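Local structure of methyl-accepting chemotaxis sensory transducer (Anaeromyxobacter dehalogenans, 4K08) at residues G89-L92 / F93-F96. The protein is a chemotaxis transducer whose periplasmic Cache-type, PAS-like sensor domain probably detects small molecules outside the cytoplasm and passes the signal inward. Numbering follows the deposited sequence. Where two conformers were deposited one is given.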
loop_
_atom_site.group_PDB
_atom_site.type_symbol
_atom_site.label_atom_id
_atom_site.label_comp_id
_atom_site.label_asym_id
_atom_site.label_seq_id
_atom_site.Cartn_x
_atom_site.Cartn_y
_atom_site.Cartn_z
ATOM N N GLY A 89 -15.291 -7.473 -10.014
ATOM C CA GLY A 89 -15.817 -6.131 -10.216
ATOM C C GLY A 89 -15.502 -5.116 -9.117
ATOM O O GLY A 89 -15.957 -3.970 -9.191
ATOM N N LYS A 90 -14.710 -5.506 -8.117
ATOM C CA LYS A 90 -14.463 -4.622 -6.992
ATOM C C LYS A 90 -13.457 -3.447 -7.328
ATOM O O LYS A 90 -12.355 -3.668 -7.841
ATOM C CB LYS A 90 -13.985 -5.446 -5.811
ATOM C CG LYS A 90 -13.743 -4.648 -4.517
ATOM C CD LYS A 90 -13.911 -5.636 -3.313
ATOM C CE LYS A 90 -13.786 -4.909 -1.998
ATOM N NZ LYS A 90 -13.688 -5.731 -0.744
ATOM N N LEU A 91 -13.899 -2.216 -7.060
ATOM C CA LEU A 91 -13.122 -1.007 -7.340
ATOM C C LEU A 91 -12.162 -0.895 -6.163
ATOM O O LEU A 91 -12.313 -0.042 -5.326
ATOM C CB LEU A 91 -14.068 0.209 -7.436
ATOM C CG LEU A 91 -14.895 0.304 -8.727
ATOM C CD1 LEU A 91 -16.193 1.260 -8.626
ATOM C CD2 LEU A 91 -13.950 0.762 -9.866
ATOM N N LEU A 92 -11.207 -1.825 -6.059
ATOM C CA LEU A 92 -10.446 -2.001 -4.817
ATOM C C LEU A 92 -9.626 -0.738 -4.393
ATOM O O LEU A 92 -9.540 -0.446 -3.200
ATOM C CB LEU A 92 -9.541 -3.243 -4.906
ATOM C CG LEU A 92 -8.505 -3.248 -6.025
ATOM C CD1 LEU A 92 -7.098 -3.145 -5.451
ATOM C CD2 LEU A 92 -8.642 -4.520 -6.905
ATOM N N PHE A 93 -9.055 -0.003 -5.349
ATOM C CA PHE A 93 -8.269 1.220 -5.002
ATOM C C PHE A 93 -9.209 2.328 -4.525
ATOM O O PHE A 93 -8.925 2.995 -3.525
ATOM C CB PHE A 93 -7.390 1.688 -6.173
ATOM C CG PHE A 93 -6.281 0.728 -6.494
ATOM C CD1 PHE A 93 -5.162 0.639 -5.659
ATOM C CD2 PHE A 93 -6.371 -0.122 -7.596
ATOM C CE1 PHE A 93 -4.127 -0.289 -5.926
ATOM C CE2 PHE A 93 -5.342 -1.055 -7.887
ATOM C CZ PHE A 93 -4.201 -1.123 -7.035
ATOM N N GLN A 94 -10.376 2.450 -5.181
ATOM C CA GLN A 94 -11.393 3.364 -4.666
ATOM C C GLN A 94 -11.717 2.951 -3.218
ATOM O O GLN A 94 -11.829 3.818 -2.353
ATOM C CB GLN A 94 -12.651 3.449 -5.588
ATOM C CG GLN A 94 -12.643 4.786 -6.430
ATOM C CD GLN A 94 -13.295 4.607 -7.821
ATOM O OE1 GLN A 94 -12.607 4.235 -8.818
ATOM N NE2 GLN A 94 -14.634 4.807 -7.881
ATOM N N GLU A 95 -11.807 1.646 -2.949
ATOM C CA GLU A 95 -12.148 1.215 -1.594
ATOM C C GLU A 95 -11.022 1.513 -0.585
ATOM O O GLU A 95 -11.291 1.822 0.572
ATOM C CB GLU A 95 -12.573 -0.259 -1.569
ATOM C CG GLU A 95 -13.958 -0.504 -2.184
ATOM C CD GLU A 95 -15.075 0.270 -1.474
ATOM O OE1 GLU A 95 -15.294 -0.003 -0.270
ATOM O OE2 GLU A 95 -15.710 1.161 -2.102
ATOM N N PHE A 96 -9.764 1.444 -1.016
ATOM C CA PHE A 96 -8.654 1.879 -0.148
ATOM C C PHE A 96 -8.813 3.356 0.238
ATOM O O PHE A 96 -8.622 3.737 1.385
ATOM C CB PHE A 96 -7.295 1.754 -0.848
ATOM C CG PHE A 96 -6.917 0.347 -1.233
ATOM C CD1 PHE A 96 -7.516 -0.750 -0.636
ATOM C CD2 PHE A 96 -5.905 0.129 -2.172
ATOM C CE1 PHE A 96 -7.144 -2.043 -1.004
ATOM C CE2 PHE A 96 -5.537 -1.166 -2.550
ATOM C CZ PHE A 96 -6.148 -2.247 -1.954
#
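L92 lays its CD1 methyl over the ring of F93, the next residue in the chain. L92 CD1 stands 3.7 Å from the centroid of the F93 ring and 13° off the normal, a CH-pi contact over the face. L92 CD1 also touches F96 CZ, at 3.7 Å, so one branch of L92 serves two aromatic rings. L92 reaches them with CG lodged between its backbone N and carbonyl carbon (chi1 60°). The carbonyl of L92 belongs to the same cluster: its O lies 3.2 Å above the plane of the F96 ring, toward the rim.

This is the first turn of a helix, with L91 as N-cap. E95 N donates to L91 O at 3.0 Å, and F96 N donates to L92 O at 2.9 Å. Just before the helix, L91 is the centre of an inverse gamma turn, closed by a weak bond from L92 N to K90 O. L91 and Q94 run side by side, with L91 CD2 3.9 Å from Q94 OE1. That oxygen accepts a hydrogen bond from G83 N, which ties the helix start to the preceding loop.

Helix 92-103 here follows the long loop after strand 67-69. L92 and F96 pack on strand 105-113, where F96 meets Y110 edge-to-face. F93 and F96 also touch N61 of strand 59-62, joining the helix start to the sheet of the Cache domain.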